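Local coordinates for protein sialidase B (Streptococcus pneumoniae serotype 4, PDB 4XJW) that cleaves terminal sialic acids from alpha-(2->3)-, alpha-(2->6)- and alpha-(2->8)-linked glycans and glycoconjugates, as a sialidase of glycoside hydrolase family 33, at residues A[515-520]-A[568-573]. The protein carries 1 engineered substitution. Sequence-based numbering, arbitrary orientation.
Sequences RTFFRT and EAVILS
Two neighbouring blades of the catalytic beta-propeller meet where F517, on strand 513-518 and just before R519, faces V570 and L572 of strand 569-575. The strands belong to separate four-stranded antiparallel sheets. No hydrogen bond passes between the two segments, and the nearest CA atoms, those of F517 and L572, stay 8.8 Å apart; every contact across the interface runs from side chain to side chain.

Both cross-contacts are made on the F517 ring, with L572 the larger partner and V570 the smaller. One branch of L572, the methyl CD2, sits over the middle of one ring face in a CH-pi contact, 3.8 Å from the ring centroid and 12° off the ring normal. Its closest ring atom is CD2 of F517, at 3.7 Å from L572 CD2. The side chains of F517 and L572 cross at about a right angle, and the methyl rests on the face. The side chains of F517 and V570 point at each other from opposite directions, and V570 CG1 meets the ring obliquely, 4.0 Å from F517 CE2. That methyl is anti to the backbone N (chi1 166°), a setting that turns it to the ring.

On the other ring face lies CG of R515, offset toward the rim, so the phenyl is sandwiched between aliphatic carbons of both strands. A557 of strand 556-559 touches both F517 and L572, and Y527 of the adjacent strand 526-530 also touches F517. Just beyond F517 the chain reaches R519, probably a substrate-binding arginine, which forms a salt bridge with E503, a predicted active-site residue. Buried apolar packing of one four-stranded blade against the next is characteristic of the six-bladed sialidase beta-propeller.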
ATOM      1  N   ARG A 515     -19.986  -2.299 -16.515  1.00  9.41           N
ATOM      2  CA  ARG A 515     -18.774  -1.937 -17.237  1.00 10.04           C
ATOM      3  C   ARG A 515     -17.555  -2.201 -16.370  1.00 11.46           C
ATOM      4  O   ARG A 515     -17.508  -1.806 -15.209  1.00 11.20           O
ATOM      5  CB  ARG A 515     -18.774  -0.497 -17.721  1.00 11.46           C
ATOM      6  CG  ARG A 515     -17.492  -0.172 -18.507  1.00 14.39           C
ATOM      7  CD  ARG A 515     -17.719   0.879 -19.548  1.00 12.64           C
ATOM      8  NE  ARG A 515     -18.765   0.469 -20.467  1.00 14.65           N
ATOM      9  CZ  ARG A 515     -19.479   1.317 -21.192  1.00 17.93           C
ATOM     10  NH1 ARG A 515     -19.240   2.615 -21.108  1.00 18.96           N
ATOM     11  NH2 ARG A 515     -20.439   0.868 -21.987  1.00 16.61           N
ATOM     12  N   THR A 516     -16.583  -2.903 -16.953  1.00 10.73           N
ATOM     13  CA  THR A 516     -15.335  -3.238 -16.275  1.00 11.23           C
ATOM     14  C   THR A 516     -14.214  -2.391 -16.845  1.00 12.11           C
ATOM     15  O   THR A 516     -14.022  -2.377 -18.054  1.00 12.67           O
ATOM     16  CB  THR A 516     -15.005  -4.710 -16.479  1.00  9.66           C
ATOM     17  OG1 THR A 516     -16.079  -5.518 -15.976  1.00 11.64           O
ATOM     18  CG2 THR A 516     -13.721  -5.078 -15.756  1.00 11.72           C
ATOM     19  N   PHE A 517     -13.491  -1.678 -15.980  1.00  8.55           N
ATOM     20  CA  PHE A 517     -12.313  -0.907 -16.377  1.00 11.94           C
ATOM     21  C   PHE A 517     -11.079  -1.671 -15.944  1.00 12.02           C
ATOM     22  O   PHE A 517     -11.015  -2.169 -14.818  1.00 12.81           O
ATOM     23  CB  PHE A 517     -12.330   0.481 -15.729  1.00 10.93           C
ATOM     24  CG  PHE A 517     -13.551   1.287 -16.074  1.00 10.92           C
ATOM     25  CD1 PHE A 517     -13.612   2.019 -17.255  1.00 13.41           C
ATOM     26  CD2 PHE A 517     -14.645   1.293 -15.233  1.00 13.87           C
ATOM     27  CE1 PHE A 517     -14.728   2.758 -17.576  1.00 12.49           C
ATOM     28  CE2 PHE A 517     -15.780   2.028 -15.552  1.00 17.11           C
ATOM     29  CZ  PHE A 517     -15.825   2.757 -16.724  1.00 12.70           C
ATOM     30  N   PHE A 518     -10.092  -1.794 -16.827  1.00 12.11           N
ATOM     31  CA  PHE A 518      -8.912  -2.568 -16.459  1.00 12.49           C
ATOM     32  C   PHE A 518      -7.584  -2.079 -17.006  1.00 12.67           C
ATOM     33  O   PHE A 518      -7.512  -1.410 -18.033  1.00 13.13           O
ATOM     34  CB  PHE A 518      -9.102  -4.073 -16.723  1.00 10.79           C
ATOM     35  CG  PHE A 518      -9.277  -4.440 -18.184  1.00 12.84           C
ATOM     36  CD1 PHE A 518     -10.484  -4.217 -18.828  1.00 13.86           C
ATOM     37  CD2 PHE A 518      -8.238  -5.035 -18.885  1.00 13.18           C
ATOM     38  CE1 PHE A 518     -10.653  -4.575 -20.164  1.00 15.98           C
ATOM     39  CE2 PHE A 518      -8.398  -5.403 -20.207  1.00 12.31           C
ATOM     40  CZ  PHE A 518      -9.611  -5.169 -20.848  1.00 14.60           C
ATOM     41  N   ARG A 519      -6.547  -2.418 -16.259  1.00 10.03           N
ATOM     42  CA  ARG A 519      -5.167  -2.089 -16.569  1.00 10.91           C
ATOM     43  C   ARG A 519      -4.682  -2.928 -17.747  1.00 10.93           C
ATOM     44  O   ARG A 519      -5.049  -4.101 -17.867  1.00 10.53           O
ATOM     45  CB  ARG A 519      -4.341  -2.395 -15.311  1.00 11.00           C
ATOM     46  CG  ARG A 519      -2.839  -2.319 -15.460  1.00 12.36           C
ATOM     47  CD  ARG A 519      -2.203  -2.721 -14.135  1.00 11.41           C
ATOM     48  NE  ARG A 519      -0.767  -2.921 -14.276  1.00 13.59           N
ATOM     49  CZ  ARG A 519       0.032  -3.279 -13.281  1.00 15.50           C
ATOM     50  NH1 ARG A 519      -0.469  -3.468 -12.070  1.00 14.11           N
ATOM     51  NH2 ARG A 519       1.330  -3.438 -13.500  1.00 12.95           N
ATOM     52  N   THR A 520      -3.850  -2.325 -18.606  1.00 11.57           N
ATOM     53  CA  THR A 520      -3.291  -3.005 -19.779  1.00 12.85           C
ATOM     54  C   THR A 520      -1.796  -2.734 -19.921  1.00 17.01           C
ATOM     55  O   THR A 520      -1.158  -2.168 -19.032  1.00 15.15           O
ATOM     56  CB  THR A 520      -3.958  -2.569 -21.104  1.00 14.97           C
ATOM     57  OG1 THR A 520      -3.572  -1.229 -21.436  1.00 14.73           O
ATOM     58  CG2 THR A 520      -5.475  -2.664 -21.010  1.00 14.77           C
ATOM     59  N   GLU A 568     -26.004  10.590 -15.099  1.00 17.54           N
ATOM     60  CA  GLU A 568     -25.460   9.560 -14.227  1.00 17.71           C
ATOM     61  C   GLU A 568     -23.951   9.582 -14.372  1.00 17.65           C
ATOM     62  O   GLU A 568     -23.421   9.885 -15.448  1.00 18.94           O
ATOM     63  CB  GLU A 568     -26.028   8.197 -14.579  1.00 21.87           C
ATOM     64  CG  GLU A 568     -27.545   8.158 -14.426  1.00 27.57           C
ATOM     65  CD  GLU A 568     -28.150   6.826 -14.814  1.00 35.43           C
ATOM     66  OE1 GLU A 568     -27.416   5.816 -14.810  1.00 35.26           O
ATOM     67  OE2 GLU A 568     -29.364   6.791 -15.117  1.00 42.10           O
ATOM     68  N   ALA A 569     -23.255   9.255 -13.288  1.00 16.85           N
ATOM     69  CA  ALA A 569     -21.819   9.500 -13.240  1.00 14.39           C
ATOM     70  C   ALA A 569     -21.007   8.305 -12.753  1.00 13.04           C
ATOM     71  O   ALA A 569     -21.423   7.584 -11.841  1.00 14.87           O
ATOM     72  CB  ALA A 569     -21.537  10.717 -12.387  1.00 17.59           C
ATOM     73  N   VAL A 570     -19.839   8.133 -13.370  1.00 14.12           N
ATOM     74  CA  VAL A 570     -18.853   7.145 -12.962  1.00 12.59           C
ATOM     75  C   VAL A 570     -17.605   7.904 -12.526  1.00 12.54           C
ATOM     76  O   VAL A 570     -17.275   8.941 -13.106  1.00 15.66           O
ATOM     77  CB  VAL A 570     -18.539   6.203 -14.131  1.00 16.04           C
ATOM     78  CG1 VAL A 570     -17.292   5.369 -13.881  1.00 14.88           C
ATOM     79  CG2 VAL A 570     -19.737   5.319 -14.392  1.00 13.28           C
ATOM     80  N   ILE A 571     -16.930   7.426 -11.483  1.00  9.50           N
ATOM     81  CA  ILE A 571     -15.687   8.058 -11.056  1.00 12.87           C
ATOM     82  C   ILE A 571     -14.548   7.042 -11.076  1.00 12.09           C
ATOM     83  O   ILE A 571     -14.672   5.945 -10.527  1.00 11.84           O
ATOM     84  CB  ILE A 571     -15.808   8.713  -9.672  1.00 11.70           C
ATOM     85  CG1 ILE A 571     -17.000   9.674  -9.659  1.00 13.07           C
ATOM     86  CG2 ILE A 571     -14.516   9.445  -9.315  1.00 14.22           C
ATOM     87  CD1 ILE A 571     -17.331  10.228  -8.287  1.00 15.22           C
ATOM     88  N   LEU A 572     -13.457   7.400 -11.753  1.00 11.59           N
ATOM     89  CA  LEU A 572     -12.267   6.566 -11.817  1.00 12.13           C
ATOM     90  C   LEU A 572     -11.149   7.185 -10.972  1.00 10.14           C
ATOM     91  O   LEU A 572     -11.021   8.406 -10.905  1.00 12.66           O
ATOM     92  CB  LEU A 572     -11.787   6.456 -13.266  1.00 12.07           C
ATOM     93  CG  LEU A 572     -12.679   5.867 -14.349  1.00 12.47           C
ATOM     94  CD1 LEU A 572     -11.870   5.757 -15.649  1.00 15.11           C
ATOM     95  CD2 LEU A 572     -13.227   4.503 -13.965  1.00 15.78           C
ATOM     96  N   SER A 573     -10.333   6.338 -10.352  1.00 10.20           N
ATOM     97  CA  SER A 573      -9.134   6.780  -9.634  1.00  8.95           C
ATOM     98  C   SER A 573      -7.920   6.061 -10.219  1.00 10.50           C
ATOM     99  O   SER A 573      -7.924   4.836 -10.324  1.00 10.95           O
ATOM    100  CB  SER A 573      -9.266   6.446  -8.150  1.00  8.98           C
ATOM    101  OG  SER A 573      -8.024   6.501  -7.490  1.00 11.10           O
TER